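Local coordinates for ribonucleoside-diphosphate reductase, alpha chain (Actinobacillus ureae ATCC 25976, PDB 6DQX), which probably catalyses the reduction of ribonucleoside diphosphates to their deoxy forms, as the catalytic subunit of a class Id ribonucleotide reductase, at residues A[126-131]-A[165-170]; A[234-239]-A[246-251]; A[265-270]-A[398-403]; A[307-312]-A[378-383]. All coordinates share one frame; numbering follows the deposited sequence.

Contact 1: residues A[126-131]-A[165-170]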
loop_
_atom_site.group_PDB
_atom_site.type_symbol
_atom_site.label_atom_id
_atom_site.label_comp_id
_atom_site.label_asym_id
_atom_site.label_seq_id
_atom_site.Cartn_x
_atom_site.Cartn_y
_atom_site.Cartn_z
ATOM N N MET A 126 2.263 3.811 -8.616
ATOM C CA MET A 126 2.806 3.933 -9.954
ATOM C C MET A 126 3.168 5.388 -10.261
ATOM O O MET A 126 4.221 5.649 -10.860
ATOM C CB MET A 126 1.823 3.433 -11.019
ATOM C CG MET A 126 1.551 1.934 -10.991
ATOM S SD MET A 126 3.065 0.982 -11.110
ATOM C CE MET A 126 3.687 1.428 -12.710
ATOM N N MET A 127 2.308 6.313 -9.854
ATOM C CA MET A 127 2.580 7.755 -10.065
ATOM C C MET A 127 3.682 8.329 -9.183
ATOM O O MET A 127 4.399 9.234 -9.613
ATOM C CB MET A 127 1.304 8.572 -9.902
ATOM C CG MET A 127 0.296 8.340 -11.006
ATOM S SD MET A 127 0.980 8.613 -12.649
ATOM C CE MET A 127 1.583 10.292 -12.516
ATOM N N SER A 128 3.844 7.815 -7.968
ATOM C CA SER A 128 4.990 8.216 -7.121
ATOM C C SER A 128 6.345 7.814 -7.717
ATOM O O SER A 128 7.342 8.493 -7.489
ATOM C CB SER A 128 4.862 7.626 -5.713
ATOM O OG SER A 128 3.653 8.049 -5.102
ATOM N N LYS A 129 6.385 6.706 -8.458
ATOM C CA LYS A 129 7.590 6.315 -9.183
ATOM C C LYS A 129 7.808 7.237 -10.378
ATOM O O LYS A 129 8.925 7.654 -10.619
ATOM C CB LYS A 129 7.502 4.869 -9.699
ATOM C CG LYS A 129 8.695 4.390 -10.523
ATOM C CD LYS A 129 9.990 4.411 -9.699
ATOM C CE LYS A 129 11.072 3.502 -10.291
ATOM N NZ LYS A 129 12.194 3.242 -9.331
ATOM N N ILE A 130 6.741 7.496 -11.122
ATOM C CA ILE A 130 6.803 8.235 -12.396
ATOM C C ILE A 130 6.960 9.749 -12.156
ATOM O O ILE A 130 7.683 10.438 -12.906
ATOM C CB ILE A 130 5.544 7.934 -13.253
ATOM C CG1 ILE A 130 5.571 6.465 -13.708
ATOM C CG2 ILE A 130 5.450 8.876 -14.452
ATOM C CD1 ILE A 130 4.238 5.887 -14.183
ATOM N N GLY A 131 6.290 10.243 -11.112
ATOM C CA GLY A 131 6.364 11.649 -10.677
ATOM C C GLY A 131 5.215 12.466 -11.229
ATOM O O GLY A 131 4.453 12.002 -12.088
ATOM N N ASP A 165 0.370 7.544 2.991
ATOM C CA ASP A 165 1.560 8.103 3.618
ATOM C C ASP A 165 2.753 7.137 3.509
ATOM O O ASP A 165 3.868 7.543 3.190
ATOM C CB ASP A 165 1.240 8.452 5.071
ATOM C CG ASP A 165 2.349 9.233 5.747
ATOM O OD1 ASP A 165 2.419 10.485 5.622
ATOM O OD2 ASP A 165 3.146 8.581 6.419
ATOM N N THR A 166 2.511 5.840 3.724
ATOM C CA THR A 166 3.569 4.844 3.530
ATOM C C THR A 166 3.977 4.670 2.084
ATOM O O THR A 166 5.172 4.556 1.796
ATOM C CB THR A 166 3.159 3.467 4.123
ATOM O OG1 THR A 166 2.965 3.623 5.526
ATOM C CG2 THR A 166 4.231 2.448 3.916
ATOM N N VAL A 167 3.013 4.660 1.168
ATOM C CA VAL A 167 3.349 4.501 -0.244
ATOM C C VAL A 167 4.369 5.564 -0.664
ATOM O O VAL A 167 5.379 5.236 -1.297
ATOM C CB VAL A 167 2.116 4.558 -1.167
ATOM C CG1 VAL A 167 2.541 4.714 -2.624
ATOM C CG2 VAL A 167 1.255 3.327 -1.019
ATOM N N ILE A 168 4.114 6.826 -0.305
ATOM C CA ILE A 168 5.040 7.910 -0.701
ATOM C C ILE A 168 6.355 7.904 0.098
ATOM O O ILE A 168 7.385 8.335 -0.415
ATOM C CB ILE A 168 4.380 9.310 -0.706
ATOM C CG1 ILE A 168 4.135 9.830 0.714
ATOM C CG2 ILE A 168 3.104 9.279 -1.528
ATOM C CD1 ILE A 168 3.505 11.201 0.768
ATOM N N ASP A 169 6.334 7.397 1.326
ATOM C CA ASP A 169 7.576 7.161 2.081
ATOM C C ASP A 169 8.477 6.143 1.391
ATOM O O ASP A 169 9.704 6.294 1.386
ATOM C CB ASP A 169 7.239 6.663 3.493
ATOM C CG ASP A 169 8.467 6.550 4.406
ATOM O OD1 ASP A 169 9.515 7.172 4.146
ATOM O OD2 ASP A 169 8.373 5.804 5.391
ATOM N N VAL A 170 7.856 5.123 0.791
ATOM C CA VAL A 170 8.543 3.974 0.215
ATOM C C VAL A 170 8.924 4.155 -1.261
ATOM O O VAL A 170 9.991 3.702 -1.670
ATOM C CB VAL A 170 7.663 2.704 0.447
ATOM C CG1 VAL A 170 8.048 1.560 -0.452
ATOM C CG2 VAL A 170 7.724 2.332 1.920
#
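S128 on the helix 114-130 meets V167 and I168 on the helix 156-170. The hydroxyl OG of S128 is the atom that touches: it lies 3.8 Å from CG2 of I168 and 4.3 Å from CG1 of V167. With OG anti to the carbonyl carbon (chi1 -58°), the hydroxyl sits beside its own backbone N and turns back along the helix, where it hydrogen-bonds to the carbonyl O of V124, one turn earlier. I168 takes a less common form for a helix. Its CG1 stands between the backbone N and the carbonyl carbon (chi1 73°), which leads the longer branch away and presents the short CG2 methyl to the serine. V167 points its CB toward the partner helix and also packs on T121 and V124. A serine suits this place because it is small, letting the CA atoms of S128 and I168 approach to 6.4 Å. Nearby, T166 hydrogen-bonds through OG1 to T166 of the second subunit, so the helix 156-170 also faces the dimer partner. Across the contact no polar bond forms; the buried hydroxyl is satisfied within its own helix, and methyl groups can pack against it without leaving its polarity unmet.

Contact 2: residues A[234-239]-A[246-251]; sequences AKLLQR and PYLFFK
R239 and P246 bring the two backbones nearest, with 7.2 Å between their CA atoms. The segment 234-239 is helical, held by bonds such as Q238 N to A234 O, whereas 246-251 starts at P246, preceded by a cis peptide bond, and runs into the strand 247-249. No hydrogen bond joins the segments; the strand pairs with its neighbours in the sheet, Y247 and F249 with V212 and L248 with I550.

L236 and P246 carry the packing between them. CG of L236 is anti to the backbone N (chi1 -171°), which swings the isobutyl group off the helix toward the strand. There CG of L236 lies 3.8 Å from CG of P246, while its branch CD2 reaches CD2 of L248, also at 3.8 Å, so that one leucine covers both the proline ring and the end of L248, two residues on. At the end of the helix segment, CB of R239 approaches CD of P246 at 4.2 Å; beyond it the arginine bends away, and its guanidinium forms a salt bridge with E242. Proline offers a compact apolar ring that fits between L236 and R239, and it also packs on Y210 and V212 of the strand 209-213. L248 also packs on Y539 of the helix 532-544, whereas Y247 points away from the helix segment and meets the ring of Y551.

A helix followed by a short turn and a strand parallel to 209-213 makes this the closing half of a beta-alpha-beta crossover, with the helix 227-243 packed on the sheet of the ribonucleotide reductase barrel domain.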
loop_
_atom_site.group_PDB
_atom_site.type_symbol
_atom_site.label_atom_id
_atom_site.label_comp_id
_atom_site.label_asym_id
_atom_site.label_seq_id
_atom_site.Cartn_x
_atom_site.Cartn_y
_atom_site.Cartn_z
ATOM N N ALA A 234 -11.991 27.086 14.632
ATOM C CA ALA A 234 -10.871 27.652 15.403
ATOM C C ALA A 234 -9.655 26.737 15.421
ATOM O O ALA A 234 -8.536 27.194 15.240
ATOM C CB ALA A 234 -11.306 27.988 16.830
ATOM N N LYS A 235 -9.880 25.440 15.622
ATOM C CA LYS A 235 -8.794 24.465 15.608
ATOM C C LYS A 235 -8.120 24.371 14.222
ATOM O O LYS A 235 -6.909 24.313 14.123
ATOM C CB LYS A 235 -9.311 23.087 16.063
ATOM C CG LYS A 235 -8.206 22.060 16.208
ATOM C CD LYS A 235 -8.679 20.705 16.719
ATOM C CE LYS A 235 -7.483 19.760 16.783
ATOM N NZ LYS A 235 -7.791 18.446 17.415
ATOM N N LEU A 236 -8.914 24.364 13.156
ATOM C CA LEU A 236 -8.363 24.334 11.795
ATOM C C LEU A 236 -7.442 25.536 11.553
ATOM O O LEU A 236 -6.312 25.377 11.078
ATOM C CB LEU A 236 -9.502 24.287 10.767
ATOM C CG LEU A 236 -9.103 24.036 9.309
ATOM C CD1 LEU A 236 -10.289 23.473 8.534
ATOM C CD2 LEU A 236 -8.566 25.303 8.654
ATOM N N LEU A 237 -7.917 26.731 11.907
ATOM C CA LEU A 237 -7.103 27.969 11.803
ATOM C C LEU A 237 -5.827 27.893 12.642
ATOM O O LEU A 237 -4.775 28.358 12.206
ATOM C CB LEU A 237 -7.899 29.221 12.218
ATOM C CG LEU A 237 -9.186 29.615 11.486
ATOM C CD1 LEU A 237 -9.669 30.960 12.011
ATOM C CD2 LEU A 237 -9.017 29.650 9.981
ATOM N N GLN A 238 -5.921 27.314 13.839
ATOM C CA GLN A 238 -4.736 27.086 14.699
ATOM C C GLN A 238 -3.727 26.177 14.001
ATOM O O GLN A 238 -2.541 26.470 13.972
ATOM C CB GLN A 238 -5.133 26.477 16.051
ATOM C CG GLN A 238 -4.018 26.444 17.100
ATOM C CD GLN A 238 -4.334 25.546 18.307
ATOM O OE1 GLN A 238 -5.393 24.909 18.380
ATOM N NE2 GLN A 238 -3.404 25.495 19.264
ATOM N N ARG A 239 -4.211 25.082 13.414
ATOM C CA ARG A 239 -3.351 24.163 12.660
ATOM C C ARG A 239 -2.645 24.838 11.462
ATOM O O ARG A 239 -1.473 24.601 11.189
ATOM C CB ARG A 239 -4.176 22.953 12.180
ATOM C CG ARG A 239 -4.771 22.077 13.290
ATOM C CD ARG A 239 -3.709 21.527 14.240
ATOM N NE ARG A 239 -2.613 20.897 13.494
ATOM C CZ ARG A 239 -1.333 20.830 13.873
ATOM N NH1 ARG A 239 -0.449 20.219 13.079
ATOM N NH2 ARG A 239 -0.911 21.368 15.023
ATOM N N PRO A 246 -4.073 22.671 7.119
ATOM C CA PRO A 246 -4.508 22.137 5.807
ATOM C C PRO A 246 -4.722 23.180 4.720
ATOM O O PRO A 246 -5.022 24.322 5.015
ATOM C CB PRO A 246 -5.869 21.511 6.131
ATOM C CG PRO A 246 -6.363 22.251 7.335
ATOM C CD PRO A 246 -5.140 22.584 8.128
ATOM N N TYR A 247 -4.668 22.735 3.475
ATOM C CA TYR A 247 -5.284 23.488 2.365
ATOM C C TYR A 247 -6.793 23.622 2.580
ATOM O O TYR A 247 -7.431 22.797 3.247
ATOM C CB TYR A 247 -5.025 22.775 1.009
ATOM C CG TYR A 247 -3.598 22.304 0.802
ATOM C CD1 TYR A 247 -2.535 23.027 1.305
ATOM C CD2 TYR A 247 -3.316 21.138 0.078
ATOM C CE1 TYR A 247 -1.234 22.627 1.114
ATOM C CE2 TYR A 247 -2.000 20.723 -0.115
ATOM C CZ TYR A 247 -0.972 21.472 0.417
ATOM O OH TYR A 247 0.361 21.103 0.258
ATOM N N LEU A 248 -7.377 24.691 2.043
ATOM C CA LEU A 248 -8.809 24.873 2.062
ATOM C C LEU A 248 -9.365 24.674 0.662
ATOM O O LEU A 248 -8.836 25.226 -0.295
ATOM C CB LEU A 248 -9.145 26.261 2.569
ATOM C CG LEU A 248 -8.711 26.477 4.028
ATOM C CD1 LEU A 248 -8.852 27.944 4.387
ATOM C CD2 LEU A 248 -9.543 25.607 4.957
ATOM N N PHE A 249 -10.422 23.874 0.564
ATOM C CA PHE A 249 -11.135 23.651 -0.703
ATOM C C PHE A 249 -12.563 24.089 -0.458
ATOM O O PHE A 249 -13.324 23.447 0.289
ATOM C CB PHE A 249 -11.000 22.193 -1.133
ATOM C CG PHE A 249 -11.782 21.834 -2.362
ATOM C CD1 PHE A 249 -11.392 22.284 -3.612
ATOM C CD2 PHE A 249 -12.898 21.028 -2.276
ATOM C CE1 PHE A 249 -12.116 21.932 -4.750
ATOM C CE2 PHE A 249 -13.625 20.677 -3.403
ATOM C CZ PHE A 249 -13.237 21.143 -4.639
ATOM N N PHE A 250 -12.926 25.242 -1.023
ATOM C CA PHE A 250 -14.299 25.747 -0.904
ATOM C C PHE A 250 -15.177 25.096 -1.948
ATOM O O PHE A 250 -15.361 25.592 -3.047
ATOM C CB PHE A 250 -14.310 27.273 -0.997
ATOM C CG PHE A 250 -13.582 27.926 0.126
ATOM C CD1 PHE A 250 -13.990 27.695 1.436
ATOM C CD2 PHE A 250 -12.480 28.739 -0.101
ATOM C CE1 PHE A 250 -13.313 28.288 2.493
ATOM C CE2 PHE A 250 -11.801 29.328 0.962
ATOM C CZ PHE A 250 -12.230 29.103 2.249
ATOM N N LYS A 251 -15.746 23.957 -1.558
ATOM C CA LYS A 251 -16.317 23.023 -2.512
ATOM C C LYS A 251 -17.529 23.573 -3.235
ATOM O O LYS A 251 -17.794 23.220 -4.392
ATOM C CB LYS A 251 -16.633 21.680 -1.823
ATOM C CG LYS A 251 -17.570 21.761 -0.619
ATOM C CD LYS A 251 -17.763 20.368 -0.021
ATOM C CE LYS A 251 -18.310 20.423 1.388
ATOM N NZ LYS A 251 -18.667 19.053 1.881
#

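Contact 3: residues A[265-270]-A[398-403]; sequences KNMTVH and PEILKG
K265 and I400 form the direct polar link between these two loops. The lysine chain is extended beyond CG, and NZ of K265 donates to the carbonyl O of I400 at 2.8 Å. The C=O...N angle is 124°, and the nitrogen stands 36° out of the carbonyl plane. A second, indirect link uses a water: NZ of K265 donates to it at 2.7 Å, and the water in turn donates to O of K402 at 2.8 Å. One ammonium group therefore serves two carbonyls of the same loop, one directly and one through water, a task that suits a long, flexible lysine.

The apolar part lies beside it. M267 and I400 reach toward each other tip to tip, with SD and CE of M267 each 4.0 Å from CD1 of I400. A bend at chi3 (91°) lets both atoms share that one carbon. Flexible thioether and branched aliphatic chain suit a mixed patch where H343 touches both and V261 packs on I400. E399 instead forms a salt bridge with R342.

The segment 398-403 contains a short 3-10 turn at 399-400, and the arrangement is plain loop-to-loop packing: one lysine-to-carbonyl bond, a water bridge and a small apolar patch.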
loop_
_atom_site.group_PDB
_atom_site.type_symbol
_atom_site.label_atom_id
_atom_site.label_comp_id
_atom_site.label_asym_id
_atom_site.label_seq_id
_atom_site.Cartn_x
_atom_site.Cartn_y
_atom_site.Cartn_z
ATOM N N LYS A 265 -23.840 17.312 -16.652
ATOM C CA LYS A 265 -23.616 15.874 -16.535
ATOM C C LYS A 265 -23.332 15.414 -15.093
ATOM O O LYS A 265 -22.913 14.262 -14.877
ATOM C CB LYS A 265 -22.491 15.502 -17.513
ATOM C CG LYS A 265 -22.941 15.636 -18.976
ATOM C CD LYS A 265 -21.837 15.469 -19.996
ATOM C CE LYS A 265 -22.408 15.541 -21.418
ATOM N NZ LYS A 265 -21.465 15.049 -22.458
ATOM N N ASN A 266 -23.596 16.288 -14.121
ATOM C CA ASN A 266 -23.379 16.036 -12.683
ATOM C C ASN A 266 -22.011 15.507 -12.376
ATOM O O ASN A 266 -21.872 14.522 -11.642
ATOM C CB ASN A 266 -24.393 15.026 -12.119
ATOM C CG ASN A 266 -25.796 15.500 -12.194
ATOM O OD1 ASN A 266 -26.064 16.704 -12.246
ATOM N ND2 ASN A 266 -26.732 14.542 -12.159
ATOM N N MET A 267 -20.986 16.143 -12.936
ATOM C CA MET A 267 -19.627 15.700 -12.700
ATOM C C MET A 267 -19.039 16.560 -11.585
ATOM O O MET A 267 -18.493 17.651 -11.805
ATOM C CB MET A 267 -18.825 15.737 -13.988
ATOM C CG MET A 267 -19.491 14.892 -15.067
ATOM S SD MET A 267 -18.527 14.695 -16.550
ATOM C CE MET A 267 -17.622 13.196 -16.191
ATOM N N THR A 268 -19.208 16.070 -10.371
ATOM C CA THR A 268 -18.820 16.799 -9.161
ATOM C C THR A 268 -17.310 16.905 -8.999
ATOM O O THR A 268 -16.596 15.936 -9.247
ATOM C CB THR A 268 -19.361 16.059 -7.920
ATOM O OG1 THR A 268 -20.713 15.675 -8.159
ATOM C CG2 THR A 268 -19.277 16.925 -6.657
ATOM N N VAL A 269 -16.835 18.069 -8.539
ATOM C CA VAL A 269 -15.456 18.253 -8.145
ATOM C C VAL A 269 -15.425 17.984 -6.638
ATOM O O VAL A 269 -15.929 18.788 -5.856
ATOM C CB VAL A 269 -14.911 19.670 -8.494
ATOM C CG1 VAL A 269 -13.457 19.812 -8.062
ATOM C CG2 VAL A 269 -15.017 19.920 -10.003
ATOM N N HIS A 270 -14.866 16.831 -6.238
ATOM C CA HIS A 270 -14.818 16.443 -4.828
ATOM C C HIS A 270 -13.701 17.100 -4.069
ATOM O O HIS A 270 -13.788 17.270 -2.836
ATOM C CB HIS A 270 -14.631 14.912 -4.685
ATOM C CG HIS A 270 -15.679 14.100 -5.378
ATOM N ND1 HIS A 270 -16.973 14.014 -4.920
ATOM C CD2 HIS A 270 -15.614 13.306 -6.470
ATOM C CE1 HIS A 270 -17.673 13.232 -5.725
ATOM N NE2 HIS A 270 -16.863 12.771 -6.662
ATOM N N PRO A 398 -13.739 15.527 -27.865
ATOM C CA PRO A 398 -13.723 14.268 -27.140
ATOM C C PRO A 398 -15.139 13.955 -26.599
ATOM O O PRO A 398 -16.022 14.816 -26.612
ATOM C CB PRO A 398 -12.724 14.542 -26.000
ATOM C CG PRO A 398 -12.871 15.998 -25.747
ATOM C CD PRO A 398 -13.157 16.636 -27.086
ATOM N N GLU A 399 -15.323 12.749 -26.098
ATOM C CA GLU A 399 -16.663 12.230 -25.740
ATOM C C GLU A 399 -17.482 13.132 -24.815
ATOM O O GLU A 399 -18.656 13.326 -25.049
ATOM C CB GLU A 399 -16.523 10.821 -25.137
ATOM C CG GLU A 399 -17.828 10.116 -24.760
ATOM C CD GLU A 399 -17.595 8.824 -23.985
ATOM O OE1 GLU A 399 -16.592 8.130 -24.251
ATOM O OE2 GLU A 399 -18.422 8.503 -23.093
ATOM N N ILE A 400 -16.865 13.678 -23.754
ATOM C CA ILE A 400 -17.576 14.526 -22.810
ATOM C C ILE A 400 -18.073 15.821 -23.454
ATOM O O ILE A 400 -19.077 16.375 -23.045
ATOM C CB ILE A 400 -16.652 14.818 -21.563
ATOM C CG1 ILE A 400 -16.662 13.604 -20.632
ATOM C CG2 ILE A 400 -17.000 16.086 -20.827
ATOM C CD1 ILE A 400 -18.035 13.137 -20.153
ATOM N N LEU A 401 -17.375 16.296 -24.473
ATOM C CA LEU A 401 -17.709 17.533 -25.143
ATOM C C LEU A 401 -18.437 17.394 -26.498
ATOM O O LEU A 401 -18.507 18.367 -27.244
ATOM C CB LEU A 401 -16.425 18.344 -25.346
ATOM C CG LEU A 401 -15.819 18.902 -24.051
ATOM C CD1 LEU A 401 -14.376 19.335 -24.289
ATOM C CD2 LEU A 401 -16.669 20.029 -23.525
ATOM N N LYS A 402 -18.957 16.210 -26.827
ATOM C CA LYS A 402 -19.714 16.062 -28.084
ATOM C C LYS A 402 -20.836 17.098 -28.095
ATOM O O LYS A 402 -21.662 17.141 -27.171
ATOM C CB LYS A 402 -20.270 14.648 -28.228
ATOM C CG LYS A 402 -20.935 14.380 -29.569
ATOM C CD LYS A 402 -21.226 12.893 -29.724
ATOM C CE LYS A 402 -22.300 12.635 -30.764
ATOM N NZ LYS A 402 -22.774 11.241 -30.626
ATOM N N GLY A 403 -20.830 17.956 -29.117
ATOM C CA GLY A 403 -21.831 19.015 -29.286
ATOM C C GLY A 403 -21.555 20.313 -28.557
ATOM O O GLY A 403 -22.325 21.263 -28.686
HETATM O O HOH W 1 -22.322 15.539 -24.978
#

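Contact 4: residues A[307-312]-A[378-383]; sequences EAPEVL and KTLQEK
E310 and K383 form a salt bridge between the helices 308-327 and 367-395. NZ of K383 lies 2.9 Å from OE2 of E310, which it meets on the syn side, and makes a weaker bond to OE1 at 3.3 Å. The ammonium thus draws on both carboxylate oxygens, though unequally. Directly beside the bridge, CG of P309 rests 3.7 Å from CE of K383, so the aliphatic part of the lysine lies against the proline ring. The same CG also meets CD2 of L380 at 4.0 Å, and these two side chains cross at about a right angle.

Bends in both charged chains bring the groups together. E310 turns at chi2 (92°), curling its carboxylate toward the lysine, while K383 turns at chi3 and chi4, lays CE against the proline and turns the amine to the carboxylate. Proline fits the first turn of a helix, where its missing N-H costs no backbone bond, and its compact apolar ring makes a floor for the lysine methylenes.

Further out, OE2 of E310 takes a second salt bridge from K386, and NZ of K383 donates to the carbonyl O of T306, just before the helix. W303 packs on both P309 and L380. The axes of the short segments 308-312 and 378-383 approach to 9.7 Å, with a crossing angle of -51°.

Two lysines thus share one buried carboxylate, which would probably favour its ionised form, while the carbonyl of T306 gives the ammonium of K383 a further acceptor.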
loop_
_atom_site.group_PDB
_atom_site.type_symbol
_atom_site.label_atom_id
_atom_site.label_comp_id
_atom_site.label_asym_id
_atom_site.label_seq_id
_atom_site.Cartn_x
_atom_site.Cartn_y
_atom_site.Cartn_z
ATOM N N GLU A 307 -0.390 35.270 -31.610
ATOM C CA GLU A 307 -0.923 33.922 -31.402
ATOM C C GLU A 307 -0.179 33.111 -30.338
ATOM O O GLU A 307 -0.376 31.895 -30.253
ATOM C CB GLU A 307 -0.929 33.138 -32.715
ATOM C CG GLU A 307 -1.882 33.708 -33.740
ATOM C CD GLU A 307 -1.957 32.857 -35.001
ATOM O OE1 GLU A 307 -1.064 31.987 -35.221
ATOM O OE2 GLU A 307 -2.904 33.075 -35.783
ATOM N N ALA A 308 0.592 33.749 -29.461
ATOM C CA ALA A 308 1.361 32.959 -28.479
ATOM C C ALA A 308 0.484 32.101 -27.529
ATOM O O ALA A 308 0.748 30.903 -27.373
ATOM C CB ALA A 308 2.343 33.828 -27.695
ATOM N N PRO A 309 -0.575 32.673 -26.928
ATOM C CA PRO A 309 -1.433 31.831 -26.066
ATOM C C PRO A 309 -2.107 30.699 -26.805
ATOM O O PRO A 309 -2.207 29.586 -26.276
ATOM C CB PRO A 309 -2.458 32.808 -25.511
ATOM C CG PRO A 309 -1.802 34.126 -25.623
ATOM C CD PRO A 309 -1.016 34.071 -26.891
ATOM N N GLU A 310 -2.496 30.943 -28.055
ATOM C CA GLU A 310 -3.080 29.897 -28.876
ATOM C C GLU A 310 -2.093 28.785 -29.188
ATOM O O GLU A 310 -2.440 27.589 -29.137
ATOM C CB GLU A 310 -3.612 30.494 -30.175
ATOM C CG GLU A 310 -4.785 31.429 -29.939
ATOM C CD GLU A 310 -4.417 32.881 -29.765
ATOM O OE1 GLU A 310 -3.339 33.220 -29.214
ATOM O OE2 GLU A 310 -5.277 33.727 -30.138
ATOM N N VAL A 311 -0.858 29.177 -29.507
ATOM C CA VAL A 311 0.204 28.198 -29.779
ATOM C C VAL A 311 0.458 27.342 -28.553
ATOM O O VAL A 311 0.603 26.113 -28.683
ATOM C CB VAL A 311 1.489 28.889 -30.322
ATOM C CG1 VAL A 311 2.722 27.998 -30.240
ATOM C CG2 VAL A 311 1.237 29.302 -31.776
ATOM N N LEU A 312 0.482 27.971 -27.374
ATOM C CA LEU A 312 0.705 27.213 -26.143
ATOM C C LEU A 312 -0.479 26.247 -25.853
ATOM O O LEU A 312 -0.268 25.112 -25.415
ATOM C CB LEU A 312 1.008 28.152 -24.967
ATOM C CG LEU A 312 1.610 27.458 -23.740
ATOM C CD1 LEU A 312 2.978 26.832 -24.045
ATOM C CD2 LEU A 312 1.736 28.442 -22.582
ATOM N N LYS A 378 -8.849 38.376 -18.864
ATOM C CA LYS A 378 -9.869 38.385 -19.897
ATOM C C LYS A 378 -9.297 37.988 -21.255
ATOM O O LYS A 378 -9.921 37.216 -22.020
ATOM C CB LYS A 378 -10.577 39.760 -19.960
ATOM C CG LYS A 378 -11.748 39.808 -20.959
ATOM C CD LYS A 378 -12.483 41.157 -20.862
ATOM C CE LYS A 378 -13.773 41.148 -21.672
ATOM N NZ LYS A 378 -13.508 41.381 -23.117
ATOM N N THR A 379 -8.143 38.550 -21.583
ATOM C CA THR A 379 -7.468 38.267 -22.849
ATOM C C THR A 379 -7.108 36.785 -22.943
ATOM O O THR A 379 -7.347 36.127 -23.962
ATOM C CB THR A 379 -6.197 39.111 -22.998
ATOM O OG1 THR A 379 -6.533 40.517 -22.933
ATOM C CG2 THR A 379 -5.497 38.842 -24.294
ATOM N N LEU A 380 -6.533 36.280 -21.868
ATOM C CA LEU A 380 -6.188 34.831 -21.837
ATOM C C LEU A 380 -7.391 33.900 -21.952
ATOM O O LEU A 380 -7.342 32.917 -22.697
ATOM C CB LEU A 380 -5.353 34.526 -20.605
ATOM C CG LEU A 380 -3.897 34.993 -20.745
ATOM C CD1 LEU A 380 -3.191 34.817 -19.404
ATOM C CD2 LEU A 380 -3.164 34.300 -21.878
ATOM N N GLN A 381 -8.494 34.233 -21.279
ATOM C CA GLN A 381 -9.704 33.412 -21.365
ATOM C C GLN A 381 -10.191 33.332 -22.820
ATOM O O GLN A 381 -10.538 32.258 -23.321
ATOM C CB GLN A 381 -10.807 33.964 -20.478
ATOM C CG GLN A 381 -12.096 33.151 -20.501
ATOM C CD GLN A 381 -13.303 33.850 -19.914
ATOM O OE1 GLN A 381 -13.592 35.022 -20.242
ATOM N NE2 GLN A 381 -14.071 33.114 -19.098
ATOM N N GLU A 382 -10.184 34.483 -23.495
ATOM C CA GLU A 382 -10.710 34.545 -24.861
ATOM C C GLU A 382 -9.849 33.776 -25.837
ATOM O O GLU A 382 -10.363 33.027 -26.685
ATOM C CB GLU A 382 -10.844 36.015 -25.303
ATOM C CG GLU A 382 -11.969 36.732 -24.574
ATOM C CD GLU A 382 -12.001 38.248 -24.785
ATOM O OE1 GLU A 382 -11.087 38.790 -25.436
ATOM O OE2 GLU A 382 -12.938 38.913 -24.265
ATOM N N LYS A 383 -8.540 33.970 -25.726
ATOM C CA LYS A 383 -7.592 33.387 -26.667
ATOM C C LYS A 383 -7.461 31.879 -26.505
ATOM O O LYS A 383 -7.463 31.140 -27.506
ATOM C CB LYS A 383 -6.247 34.105 -26.580
ATOM C CG LYS A 383 -6.356 35.511 -27.155
ATOM C CD LYS A 383 -5.165 36.388 -26.866
ATOM C CE LYS A 383 -3.996 36.189 -27.799
ATOM N NZ LYS A 383 -4.324 36.349 -29.260
#

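In the fold
Contacts 1, 2 and 3 follow one another along the chain, while contact 4 falls, in sequence, between the two segments of contact 3. Contacts 2 and 3 touch: CE2 of F249 lies 3.5 Å from O of H270, and CZ of F249 lies 3.7 Å from CG1 of V269, so the ring of F249 packs against the loop 265-270. The nearest atoms of contacts 1 and 2 are about 10 Å apart, those of contacts 3 and 4 about 14 Å. Contacts 1 and 4 lie on opposite sides of the chain's centre, their own centres 35 Å apart. All four lie away from the magnesium-binding residue H65, and M267, about 12 Å from a bound magnesium ion, does not bind it.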